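Local atomic coordinates of mandelate racemase/muconate lactonizing protein (Alicyclobacillus acidocaldarius LAA1, PDB entry 3QLD), a protein that belongs to the mandelate racemase/muconate lactonizing group of the enolase superfamily, pairing an N-terminal alpha+beta domain with a TIM-barrel domain. Residues T5-R10 / T372-L377; S12-F17 / R366-A371; A180-R185 / D213-Q218; V243-S248 / G262-L267. All coordinates share one frame; numbering follows the deposited sequence.

Contacts 1 and 2 lie on one antiparallel sheet: both join strand 3-15 to the C-terminal end of the chain, contact 1 through strand 369-376 and contact 2 where helix 362-368 runs into that strand. Their centres are about 18 Å apart, and they touch through the backbones of Arg-10 and Thr-370. Contacts 3 and 4 belong to the barrel, about 19 Å apart between centres; contact 3 closes before contact 4 opens, and both are nested inside the loops closed by contacts 2 and 1. Contact 1 is about 49 Å from contact 3 and 37 Å from contact 4, centre to centre. The chain leaves its N-terminal domain, builds the barrel and returns to complete the first sheet.

Contact 1 of 4, residues T5-R10 / T372-L377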
loop_
_atom_site.group_PDB
_atom_site.type_symbol
_atom_site.label_atom_id
_atom_site.label_comp_id
_atom_site.label_asym_id
_atom_site.label_seq_id
_atom_site.Cartn_x
_atom_site.Cartn_y
_atom_site.Cartn_z
ATOM N N THR A 5 -11.524 -11.418 24.746
ATOM C CA THR A 5 -11.752 -10.008 24.477
ATOM C C THR A 5 -10.520 -9.362 23.768
ATOM O O THR A 5 -9.379 -9.720 24.034
ATOM C CB THR A 5 -12.107 -9.231 25.790
ATOM O OG1 THR A 5 -13.114 -9.943 26.507
ATOM C CG2 THR A 5 -12.627 -7.813 25.485
ATOM N N CYS A 6 -10.804 -8.407 22.878
ATOM C CA CYS A 6 -9.764 -7.542 22.273
ATOM C C CYS A 6 -10.197 -6.134 22.621
ATOM O O CYS A 6 -11.414 -5.775 22.454
ATOM C CB CYS A 6 -9.701 -7.749 20.765
ATOM S SG CYS A 6 -8.654 -6.548 19.963
ATOM N N VAL A 7 -9.273 -5.345 23.155
ATOM C CA VAL A 7 -9.524 -3.931 23.391
ATOM C C VAL A 7 -8.475 -3.099 22.598
ATOM O O VAL A 7 -7.284 -3.299 22.751
ATOM C CB VAL A 7 -9.369 -3.566 24.904
ATOM C CG1 VAL A 7 -9.641 -2.100 25.118
ATOM C CG2 VAL A 7 -10.283 -4.480 25.798
ATOM N N LEU A 8 -8.948 -2.162 21.804
ATOM C CA LEU A 8 -8.076 -1.243 21.077
ATOM C C LEU A 8 -8.100 0.049 21.776
ATOM O O LEU A 8 -9.158 0.618 22.084
ATOM C CB LEU A 8 -8.561 -1.056 19.630
ATOM C CG LEU A 8 -8.801 -2.339 18.849
ATOM C CD1 LEU A 8 -9.446 -2.046 17.466
ATOM C CD2 LEU A 8 -7.424 -2.879 18.652
ATOM N N HIS A 9 -6.909 0.586 21.971
ATOM C CA HIS A 9 -6.781 1.828 22.633
ATOM C C HIS A 9 -6.131 2.808 21.673
ATOM O O HIS A 9 -5.006 2.593 21.260
ATOM C CB HIS A 9 -5.775 1.675 23.784
ATOM C CG HIS A 9 -6.147 0.615 24.771
ATOM N ND1 HIS A 9 -6.995 0.876 25.835
ATOM C CD2 HIS A 9 -5.812 -0.698 24.857
ATOM C CE1 HIS A 9 -7.149 -0.234 26.550
ATOM N NE2 HIS A 9 -6.461 -1.211 25.964
ATOM N N ARG A 10 -6.792 3.921 21.416
ATOM C CA ARG A 10 -6.195 5.045 20.685
ATOM C C ARG A 10 -5.626 6.087 21.632
ATOM O O ARG A 10 -6.352 6.662 22.465
ATOM C CB ARG A 10 -7.214 5.691 19.718
ATOM C CG ARG A 10 -6.469 6.437 18.623
ATOM C CD ARG A 10 -7.502 7.090 17.720
ATOM N NE ARG A 10 -6.816 7.984 16.827
ATOM C CZ ARG A 10 -7.207 8.186 15.582
ATOM N NH1 ARG A 10 -6.499 8.994 14.796
ATOM N NH2 ARG A 10 -8.275 7.536 15.152
ATOM N N THR A 372 -11.531 4.236 22.750
ATOM C CA THR A 372 -11.355 2.885 23.211
ATOM C C THR A 372 -12.497 2.015 22.653
ATOM O O THR A 372 -13.689 2.430 22.738
ATOM C CB THR A 372 -11.336 2.832 24.784
ATOM O OG1 THR A 372 -10.350 3.730 25.284
ATOM C CG2 THR A 372 -11.007 1.426 25.339
ATOM N N TRP A 373 -12.140 0.859 22.077
ATOM C CA TRP A 373 -13.113 -0.054 21.501
ATOM C C TRP A 373 -12.846 -1.479 21.991
ATOM O O TRP A 373 -11.741 -1.954 21.870
ATOM C CB TRP A 373 -13.016 0.004 19.984
ATOM C CG TRP A 373 -13.921 -0.928 19.238
ATOM C CD1 TRP A 373 -15.237 -0.723 18.934
ATOM C CD2 TRP A 373 -13.554 -2.183 18.655
ATOM N NE1 TRP A 373 -15.712 -1.799 18.208
ATOM C CE2 TRP A 373 -14.686 -2.688 18.001
ATOM C CE3 TRP A 373 -12.353 -2.933 18.619
ATOM C CZ2 TRP A 373 -14.677 -3.909 17.334
ATOM C CZ3 TRP A 373 -12.338 -4.128 17.952
ATOM C CH2 TRP A 373 -13.507 -4.613 17.309
ATOM N N SER A 374 -13.870 -2.155 22.511
ATOM C CA SER A 374 -13.731 -3.508 23.051
ATOM C C SER A 374 -14.668 -4.419 22.362
ATOM O O SER A 374 -15.815 -4.024 22.012
ATOM C CB SER A 374 -14.082 -3.555 24.518
ATOM O OG SER A 374 -13.332 -2.571 25.199
ATOM N N VAL A 375 -14.221 -5.639 22.155
ATOM C CA VAL A 375 -15.105 -6.590 21.528
ATOM C C VAL A 375 -15.011 -7.974 22.151
ATOM O O VAL A 375 -13.904 -8.483 22.432
ATOM C CB VAL A 375 -14.860 -6.635 20.003
ATOM C CG1 VAL A 375 -13.573 -7.382 19.635
ATOM C CG2 VAL A 375 -16.089 -7.170 19.252
ATOM N N ASP A 376 -16.188 -8.559 22.383
ATOM C CA ASP A 376 -16.309 -9.952 22.768
ATOM C C ASP A 376 -15.863 -10.746 21.550
ATOM O O ASP A 376 -16.467 -10.648 20.475
ATOM C CB ASP A 376 -17.763 -10.272 23.137
ATOM C CG ASP A 376 -17.929 -11.634 23.741
ATOM O OD1 ASP A 376 -17.341 -12.638 23.230
ATOM O OD2 ASP A 376 -18.651 -11.708 24.764
ATOM N N LEU A 377 -14.803 -11.529 21.711
ATOM C CA LEU A 377 -14.248 -12.226 20.563
ATOM C C LEU A 377 -15.104 -13.396 20.136
ATOM O O LEU A 377 -15.062 -13.756 18.976
ATOM C CB LEU A 377 -12.798 -12.627 20.786
ATOM C CG LEU A 377 -11.761 -11.508 20.672
ATOM C CD1 LEU A 377 -10.399 -12.070 21.129
ATOM C CD2 LEU A 377 -11.675 -10.951 19.211
#
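The close packing here is on the face that carries Cys-6, Leu-8, Trp-373 and Val-375, all buried. Leu-8 and Trp-373 run alongside each other in the same direction, and CD1 of Leu-8 comes 3.3 Å from CE3 of the indole. Trp-373 reaches that place with CG anti to its backbone N (chi1 178°), while Leu-8 has CG anti to its carbonyl carbon, so the isobutyl group meets the benzo half of the ring. Helix 61-80 covers Leu-8 through Trp-65 and Val-69. Further along the same face, CB of Cys-6 packs 4.1 Å from CG1 of Val-375, and CD2 of Leu-377 closes over that CB from the end of the strand.

The other face is partly exposed. The side chains of Val-7 and Thr-372 cross at a slant, CG1 to CG2 3.8 Å, and Val-7 CG2 lies 3.6 Å from Ser-374 OG. His-9 stands beside Thr-372, but its NE2 bonds to Gln-35 on strand 25-38.

Between the faces the antiparallel strands, at 171°, bond in two hydrogen-bonded pairs. Val-375 N meets Cys-6 O at 2.8 Å, nearly along the C=O axis, and Cys-6 N answers to Val-375 O; Leu-8 N reaches Trp-373 O at 2.8 Å, at 168°, and Trp-373 N returns to Leu-8 O. Reciprocal backbone bonds therefore fix the register, while apolar contact gives one face its cohesion and leaves the other to mixed, more polar neighbours.

Contact 2 of 4, residues S12-F17 / R366-A371; sequences SLPLKF and RRFSTA
The Phe-368 ring is the flat group of this contact, and two side chains from strand 3-15 come to it. The side chain of Leu-13 runs roughly at right angles to that of Phe-368 and sets CG 4.2 Å from the ring centroid, 30° off the normal, an off-centre CH-pi contact that falls nearest CD2. Pro-14 CD comes 3.7 Å from CE1, on the other half of the ring. Ser-12 O also approaches obliquely, 3.6 Å from Phe-368 CB. Phe-368 is turned into place by a first torsion that puts CG anti to its own carbonyl carbon (chi1 -64°), and its CB points toward the strand.

The backbone makes one firm bond across: Ser-12 N gives its hydrogen to Phe-368 O at 2.8 Å, fairly straight at 161° and with the donor in the carbonyl plane. Ser-12 OG has its partner elsewhere, in Glu-28 of strand 25-38, so what this residue offers to Thr-370 is its CB, 3.8 Å from CG2.

Helix 362-368 ends here and strand 369-376 begins. At the start of the strand a classic beta bulge sets two residues, Thr-370 and Ala-371, against the single Arg-10. Leu-11 also packs on Phe-368. A single backbone bond beside an aromatic ring thus docks the helix end on the strand at the surface, and the grip is mostly apolar; the backbone of Ser-12 gives its N-H to Phe-368 O and sets its carbonyl O beside Phe-368.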
loop_
_atom_site.group_PDB
_atom_site.type_symbol
_atom_site.label_atom_id
_atom_site.label_comp_id
_atom_site.label_asym_id
_atom_site.label_seq_id
_atom_site.Cartn_x
_atom_site.Cartn_y
_atom_site.Cartn_z
ATOM N N SER A 12 -2.974 9.425 22.677
ATOM C CA SER A 12 -2.282 10.632 22.272
ATOM C C SER A 12 -1.303 10.984 23.398
ATOM O O SER A 12 -1.762 11.319 24.483
ATOM C CB SER A 12 -3.256 11.764 22.084
ATOM O OG SER A 12 -2.529 12.916 21.645
ATOM N N LEU A 13 0.013 10.879 23.147
ATOM C CA LEU A 13 1.036 11.106 24.201
ATOM C C LEU A 13 1.780 12.443 24.001
ATOM O O LEU A 13 2.393 12.672 22.960
ATOM C CB LEU A 13 2.084 9.975 24.232
ATOM C CG LEU A 13 1.818 8.603 24.853
ATOM C CD1 LEU A 13 0.880 7.828 23.950
ATOM C CD2 LEU A 13 3.130 7.858 24.984
ATOM N N PRO A 14 1.767 13.320 25.002
ATOM C CA PRO A 14 2.558 14.526 24.791
ATOM C C PRO A 14 4.066 14.230 24.681
ATOM O O PRO A 14 4.624 13.415 25.436
ATOM C CB PRO A 14 2.278 15.360 26.040
ATOM C CG PRO A 14 0.950 14.904 26.497
ATOM C CD PRO A 14 0.981 13.407 26.243
ATOM N N LEU A 15 4.699 14.917 23.727
ATOM C CA LEU A 15 6.139 14.814 23.498
ATOM C C LEU A 15 6.876 15.873 24.319
ATOM O O LEU A 15 6.334 16.960 24.520
ATOM C CB LEU A 15 6.407 15.020 22.026
ATOM C CG LEU A 15 5.819 13.957 21.091
ATOM C CD1 LEU A 15 5.684 14.552 19.719
ATOM C CD2 LEU A 15 6.690 12.722 21.054
ATOM N N LYS A 16 8.088 15.575 24.790
ATOM C CA LYS A 16 8.908 16.574 25.516
ATOM C C LYS A 16 9.052 17.918 24.741
ATOM O O LYS A 16 8.976 19.018 25.328
ATOM C CB LYS A 16 10.290 15.993 25.845
ATOM C CG LYS A 16 10.336 15.069 27.115
ATOM C CD LYS A 16 11.465 15.475 28.101
ATOM C CE LYS A 16 12.348 14.301 28.560
ATOM N NZ LYS A 16 11.954 13.598 29.834
ATOM N N PHE A 17 9.253 17.837 23.429
ATOM C CA PHE A 17 9.212 19.040 22.566
ATOM C C PHE A 17 8.697 18.600 21.199
ATOM O O PHE A 17 8.657 17.410 20.936
ATOM C CB PHE A 17 10.617 19.659 22.457
ATOM C CG PHE A 17 11.644 18.722 21.932
ATOM C CD1 PHE A 17 11.928 18.672 20.570
ATOM C CD2 PHE A 17 12.345 17.871 22.801
ATOM C CE1 PHE A 17 12.889 17.788 20.057
ATOM C CE2 PHE A 17 13.293 16.990 22.306
ATOM C CZ PHE A 17 13.564 16.947 20.904
ATOM N N ARG A 366 -4.781 4.791 30.292
ATOM C CA ARG A 366 -6.101 5.377 30.432
ATOM C C ARG A 366 -6.123 6.885 30.256
ATOM O O ARG A 366 -7.001 7.405 29.530
ATOM C CB ARG A 366 -6.717 4.977 31.759
ATOM C CG ARG A 366 -7.505 3.715 31.647
ATOM C CD ARG A 366 -8.888 3.910 32.360
ATOM N NE ARG A 366 -8.802 4.903 33.456
ATOM C CZ ARG A 366 -9.834 5.479 34.078
ATOM N NH1 ARG A 366 -11.101 5.169 33.768
ATOM N NH2 ARG A 366 -9.592 6.368 35.037
ATOM N N ARG A 367 -5.148 7.589 30.851
ATOM C CA ARG A 367 -5.094 9.053 30.705
ATOM C C ARG A 367 -4.891 9.493 29.247
ATOM O O ARG A 367 -5.518 10.474 28.817
ATOM C CB ARG A 367 -4.043 9.715 31.616
ATOM C CG ARG A 367 -3.858 11.313 31.399
ATOM C CD ARG A 367 -5.118 12.200 31.809
ATOM N NE ARG A 367 -4.954 13.648 31.505
ATOM C CZ ARG A 367 -5.207 14.247 30.327
ATOM N NH1 ARG A 367 -5.626 13.544 29.261
ATOM N NH2 ARG A 367 -5.026 15.569 30.201
ATOM N N PHE A 368 -4.029 8.774 28.512
ATOM C CA PHE A 368 -3.659 9.178 27.181
ATOM C C PHE A 368 -4.695 8.733 26.111
ATOM O O PHE A 368 -4.563 9.123 24.942
ATOM C CB PHE A 368 -2.259 8.623 26.847
ATOM C CG PHE A 368 -1.150 9.172 27.723
ATOM C CD1 PHE A 368 -1.146 10.519 28.107
ATOM C CD2 PHE A 368 -0.058 8.368 28.082
ATOM C CE1 PHE A 368 -0.096 11.058 28.867
ATOM C CE2 PHE A 368 1.005 8.878 28.850
ATOM C CZ PHE A 368 1.000 10.226 29.243
ATOM N N SER A 369 -5.714 7.958 26.518
ATOM C CA SER A 369 -6.733 7.413 25.588
ATOM C C SER A 369 -7.695 8.446 24.989
ATOM O O SER A 369 -8.328 9.230 25.686
ATOM C CB SER A 369 -7.503 6.261 26.235
ATOM O OG SER A 369 -6.723 5.062 26.230
ATOM N N THR A 370 -7.783 8.493 23.669
ATOM C CA THR A 370 -8.735 9.420 23.051
ATOM C C THR A 370 -9.887 8.643 22.504
ATOM O O THR A 370 -10.926 9.224 22.106
ATOM C CB THR A 370 -8.153 10.221 21.898
ATOM O OG1 THR A 370 -7.709 9.330 20.886
ATOM C CG2 THR A 370 -7.030 11.111 22.365
ATOM N N ALA A 371 -9.715 7.334 22.456
ATOM C CA ALA A 371 -10.787 6.419 22.029
ATOM C C ALA A 371 -10.477 5.005 22.513
ATOM O O ALA A 371 -9.274 4.601 22.686
ATOM C CB ALA A 371 -10.971 6.444 20.490
#

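Contact 3 of 4, residues A180-R185 / D213-Q218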
loop_
_atom_site.group_PDB
_atom_site.type_symbol
_atom_site.label_atom_id
_atom_site.label_comp_id
_atom_site.label_asym_id
_atom_site.label_seq_id
_atom_site.Cartn_x
_atom_site.Cartn_y
_atom_site.Cartn_z
ATOM N N ALA A 180 29.446 18.396 6.342
ATOM C CA ALA A 180 29.091 17.817 7.619
ATOM C C ALA A 180 29.816 16.504 7.862
ATOM O O ALA A 180 30.416 16.342 8.934
ATOM C CB ALA A 180 27.552 17.628 7.739
ATOM N N ILE A 181 29.711 15.546 6.922
ATOM C CA ILE A 181 30.323 14.225 7.100
ATOM C C ILE A 181 31.857 14.279 7.247
ATOM O O ILE A 181 32.405 13.594 8.122
ATOM C CB ILE A 181 29.920 13.198 5.977
ATOM C CG1 ILE A 181 28.390 12.998 5.969
ATOM C CG2 ILE A 181 30.707 11.874 6.141
ATOM C CD1 ILE A 181 27.831 12.365 4.678
ATOM N N LYS A 182 32.504 15.039 6.378
ATOM C CA LYS A 182 33.986 15.279 6.432
ATOM C C LYS A 182 34.404 15.736 7.861
ATOM O O LYS A 182 35.280 15.104 8.492
ATOM C CB LYS A 182 34.397 16.267 5.338
ATOM C CG LYS A 182 35.918 16.678 5.185
ATOM C CD LYS A 182 36.090 17.709 4.037
ATOM C CE LYS A 182 35.763 19.165 4.459
ATOM N NZ LYS A 182 35.080 20.078 3.437
ATOM N N ALA A 183 33.702 16.742 8.379
ATOM C CA ALA A 183 33.987 17.322 9.706
ATOM C C ALA A 183 33.773 16.324 10.814
ATOM O O ALA A 183 34.634 16.155 11.709
ATOM C CB ALA A 183 33.159 18.610 9.925
ATOM N N VAL A 184 32.666 15.585 10.746
ATOM C CA VAL A 184 32.430 14.627 11.761
ATOM C C VAL A 184 33.442 13.485 11.734
ATOM O O VAL A 184 33.980 13.098 12.787
ATOM C CB VAL A 184 30.987 14.182 11.763
ATOM C CG1 VAL A 184 30.744 13.126 12.788
ATOM C CG2 VAL A 184 30.107 15.420 11.981
ATOM N N ARG A 185 33.734 12.964 10.542
ATOM C CA ARG A 185 34.731 11.902 10.366
ATOM C C ARG A 185 36.160 12.291 10.857
ATOM O O ARG A 185 36.853 11.462 11.418
ATOM C CB ARG A 185 34.839 11.526 8.871
ATOM C CG ARG A 185 35.856 10.357 8.589
ATOM C CD ARG A 185 35.727 9.230 9.596
ATOM N NE ARG A 185 34.631 8.274 9.362
ATOM C CZ ARG A 185 34.036 7.518 10.279
ATOM N NH1 ARG A 185 34.326 7.631 11.578
ATOM N NH2 ARG A 185 33.074 6.667 9.902
ATOM N N ASP A 213 32.105 8.066 -0.364
ATOM C CA ASP A 213 32.776 6.802 -0.070
ATOM C C ASP A 213 34.076 7.032 0.701
ATOM O O ASP A 213 34.561 6.117 1.381
ATOM C CB ASP A 213 33.129 6.108 -1.402
ATOM C CG ASP A 213 31.940 5.371 -2.021
ATOM O OD1 ASP A 213 30.864 5.243 -1.370
ATOM O OD2 ASP A 213 32.084 4.939 -3.190
ATOM N N ALA A 214 34.622 8.232 0.598
ATOM C CA ALA A 214 35.927 8.488 1.257
ATOM C C ALA A 214 35.823 8.438 2.805
ATOM O O ALA A 214 36.848 8.279 3.488
ATOM C CB ALA A 214 36.518 9.770 0.772
ATOM N N TYR A 215 34.590 8.530 3.346
ATOM C CA TYR A 215 34.379 8.643 4.791
ATOM C C TYR A 215 33.967 7.434 5.561
ATOM O O TYR A 215 33.704 7.555 6.790
ATOM C CB TYR A 215 33.456 9.850 5.084
ATOM C CG TYR A 215 33.928 11.059 4.355
ATOM C CD1 TYR A 215 35.149 11.660 4.684
ATOM C CD2 TYR A 215 33.213 11.596 3.300
ATOM C CE1 TYR A 215 35.617 12.778 3.978
ATOM C CE2 TYR A 215 33.669 12.672 2.589
ATOM C CZ TYR A 215 34.889 13.265 2.940
ATOM O OH TYR A 215 35.350 14.366 2.236
ATOM N N ASP A 216 33.870 6.299 4.851
ATOM C CA ASP A 216 33.566 5.003 5.424
ATOM C C ASP A 216 32.281 4.974 6.285
ATOM O O ASP A 216 32.297 4.475 7.393
ATOM C CB ASP A 216 34.803 4.468 6.200
ATOM C CG ASP A 216 36.083 4.480 5.342
ATOM O OD1 ASP A 216 36.028 4.683 4.080
ATOM O OD2 ASP A 216 37.160 4.288 5.955
ATOM N N LEU A 217 31.179 5.520 5.733
ATOM C CA LEU A 217 29.836 5.461 6.369
ATOM C C LEU A 217 29.428 4.036 6.497
ATOM O O LEU A 217 29.714 3.245 5.622
ATOM C CB LEU A 217 28.822 6.237 5.476
ATOM C CG LEU A 217 29.043 7.722 5.307
ATOM C CD1 LEU A 217 28.140 8.301 4.215
ATOM C CD2 LEU A 217 28.791 8.464 6.647
ATOM N N GLN A 218 28.724 3.705 7.549
ATOM C CA GLN A 218 28.157 2.395 7.703
ATOM C C GLN A 218 27.095 2.105 6.600
ATOM O O GLN A 218 26.976 0.967 6.136
ATOM C CB GLN A 218 27.545 2.318 9.090
ATOM C CG GLN A 218 27.162 0.946 9.515
ATOM C CD GLN A 218 26.605 0.950 10.924
ATOM O OE1 GLN A 218 25.394 1.149 11.130
ATOM N NE2 GLN A 218 27.485 0.809 11.900
HETATM O O HOH W 1 31.176 4.365 10.099
#
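Arg-185 starts out extended, CG anti to its backbone N, and then bends at chi2 (43°) and chi3 (81°), which folds the guanidinium back against the turn 213-218. Tyr-215 has CG anti to its carbonyl carbon, so its ring swings over the helix while its carbonyl meets the arginine. NE of Arg-185 donates to Tyr-215 O at 2.8 Å, nearly straight at 165°; the oxygen lies in the guanidinium plane, yet the donor sits above the carbonyl plane. NH2 adds weak bonds to the same oxygen and to Asp-216 O, and a water donates to Asp-216 O at 2.9 Å while weakly accepting from NH2.

The tyrosine ring is sandwiched: Ala-214 CB lies over the centre of one face, and on the opposite face Lys-182 CA makes a CH-pi contact, 4.2 Å from the centroid. At a slant to the ring, Ile-181 CG2 packs 3.6 Å from Tyr-215 CB and 3.9 Å from Leu-217 CD2.

NH1 of Arg-185 holds two further carbonyls, of Tyr-188 and Leu-191. One side chain so ties helix 178-187 to the loop leading into strand 220-221, a helix-to-loop contact on the outer layer of a TIM barrel.

Contact 4 of 4, residues V243-S248 / G262-L267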
loop_
_atom_site.group_PDB
_atom_site.type_symbol
_atom_site.label_atom_id
_atom_site.label_comp_id
_atom_site.label_asym_id
_atom_site.label_seq_id
_atom_site.Cartn_x
_atom_site.Cartn_y
_atom_site.Cartn_z
ATOM N N VAL A 243 24.087 0.918 0.544
ATOM C CA VAL A 243 22.795 1.612 0.648
ATOM C C VAL A 243 21.937 0.843 1.638
ATOM O O VAL A 243 21.935 -0.368 1.634
ATOM C CB VAL A 243 22.074 1.657 -0.744
ATOM C CG1 VAL A 243 20.627 2.153 -0.571
ATOM C CG2 VAL A 243 22.886 2.561 -1.660
ATOM N N CYS A 244 21.174 1.575 2.464
ATOM C CA CYS A 244 20.215 0.996 3.399
ATOM C C CYS A 244 18.805 1.395 2.952
ATOM O O CYS A 244 18.594 2.541 2.595
ATOM C CB CYS A 244 20.425 1.617 4.762
ATOM S SG CYS A 244 19.285 0.946 6.000
ATOM N N LEU A 245 17.878 0.436 2.937
ATOM C CA LEU A 245 16.505 0.782 2.634
ATOM C C LEU A 245 15.669 0.588 3.902
ATOM O O LEU A 245 15.880 -0.369 4.665
ATOM C CB LEU A 245 15.943 -0.076 1.485
ATOM C CG LEU A 245 16.726 0.085 0.175
ATOM C CD1 LEU A 245 16.060 -0.868 -0.896
ATOM C CD2 LEU A 245 16.747 1.492 -0.322
ATOM N N ASP A 246 14.698 1.484 4.074
ATOM C CA ASP A 246 13.727 1.396 5.188
ATOM C C ASP A 246 12.376 1.218 4.437
ATOM O O ASP A 246 11.998 0.078 4.191
ATOM C CB ASP A 246 13.854 2.654 6.067
ATOM C CG ASP A 246 12.752 2.836 7.094
ATOM O OD1 ASP A 246 11.919 1.962 7.280
ATOM O OD2 ASP A 246 12.741 3.910 7.714
ATOM N N GLU A 247 11.738 2.310 4.054
ATOM C CA GLU A 247 10.315 2.260 3.582
ATOM C C GLU A 247 10.194 1.663 2.185
ATOM O O GLU A 247 9.145 1.115 1.812
ATOM C CB GLU A 247 9.573 3.620 3.777
ATOM C CG GLU A 247 10.028 4.710 2.832
ATOM C CD GLU A 247 11.168 5.561 3.436
ATOM O OE1 GLU A 247 11.319 6.683 2.935
ATOM O OE2 GLU A 247 11.879 5.135 4.411
ATOM N N SER A 248 11.312 1.657 1.452
ATOM C CA SER A 248 11.341 0.986 0.146
ATOM C C SER A 248 11.216 -0.501 0.192
ATOM O O SER A 248 11.100 -1.107 -0.873
ATOM C CB SER A 248 12.619 1.338 -0.629
ATOM O OG SER A 248 12.605 2.686 -1.037
ATOM N N GLY A 262 20.687 -6.067 -6.544
ATOM C CA GLY A 262 21.899 -5.501 -5.917
ATOM C C GLY A 262 21.589 -4.034 -5.598
ATOM O O GLY A 262 22.439 -3.163 -5.784
ATOM N N ALA A 263 20.347 -3.756 -5.203
ATOM C CA ALA A 263 19.916 -2.366 -5.071
ATOM C C ALA A 263 20.298 -1.810 -3.699
ATOM O O ALA A 263 20.229 -0.566 -3.470
ATOM C CB ALA A 263 18.411 -2.248 -5.224
ATOM N N ALA A 264 20.565 -2.724 -2.752
ATOM C CA ALA A 264 20.997 -2.278 -1.412
ATOM C C ALA A 264 21.716 -3.397 -0.683
ATOM O O ALA A 264 21.574 -4.594 -1.015
ATOM C CB ALA A 264 19.814 -1.757 -0.544
ATOM N N ARG A 265 22.414 -3.002 0.362
ATOM C CA ARG A 265 23.191 -3.965 1.140
ATOM C C ARG A 265 22.850 -4.003 2.629
ATOM O O ARG A 265 23.391 -4.859 3.332
ATOM C CB ARG A 265 24.720 -3.755 0.935
ATOM C CG ARG A 265 25.126 -3.963 -0.488
ATOM C CD ARG A 265 26.624 -4.204 -0.627
ATOM N NE ARG A 265 27.450 -3.001 -0.576
ATOM C CZ ARG A 265 27.807 -2.334 -1.673
ATOM N NH1 ARG A 265 28.583 -1.255 -1.600
ATOM N NH2 ARG A 265 27.369 -2.772 -2.853
ATOM N N VAL A 266 22.015 -3.073 3.114
ATOM C CA VAL A 266 21.617 -3.001 4.512
ATOM C C VAL A 266 20.111 -2.780 4.627
ATOM O O VAL A 266 19.567 -2.000 3.837
ATOM C CB VAL A 266 22.370 -1.846 5.222
ATOM C CG1 VAL A 266 21.875 -1.608 6.665
ATOM C CG2 VAL A 266 23.858 -2.179 5.277
ATOM N N LEU A 267 19.474 -3.490 5.573
ATOM C CA LEU A 267 18.020 -3.379 5.790
ATOM C C LEU A 267 17.764 -2.757 7.146
ATOM O O LEU A 267 18.300 -3.253 8.165
ATOM C CB LEU A 267 17.360 -4.769 5.660
ATOM C CG LEU A 267 15.827 -4.843 5.904
ATOM C CD1 LEU A 267 15.081 -4.065 4.792
ATOM C CD2 LEU A 267 15.375 -6.310 5.904
#
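Strand 243-245, helix 252-261 and strand 266-269 form a right-handed beta-alpha-beta crossover of the TIM barrel, and this contact joins its two parallel strands side by side. The helix ends in a Schellman motif with Gly-262, at positive phi, as its C-prime residue; after the loop residues 263-265 the chain enters the second strand at Val-266.

Val-243 O takes two bonds, from Arg-265 N at 3.0 Å and from Val-266 N at 3.1 Å, both in its carbonyl plane. One pair further on, Leu-245 N donates to Val-266 O, 3.1 Å away, and Cys-244 CA makes a CA-H...O contact with the same oxygen.

On one face of the sheet, Cys-244 SG and Val-266 CG1, each anti to its own backbone N, meet at 3.7 Å; Trp-295 of strand 293-296 packs on both. On the other, helix 252-261 presents Thr-258 to Leu-245 and to Ala-264. Beyond the strand, Asp-246 turns away from this pairing to form salt bridges with Lys-270 and Arg-273. Ala-264 fills the corner between the strands: its CB lies 3.3 Å from Val-243 O, 4.0 Å from Val-243 CG1 and 3.7 Å from Leu-245 CG.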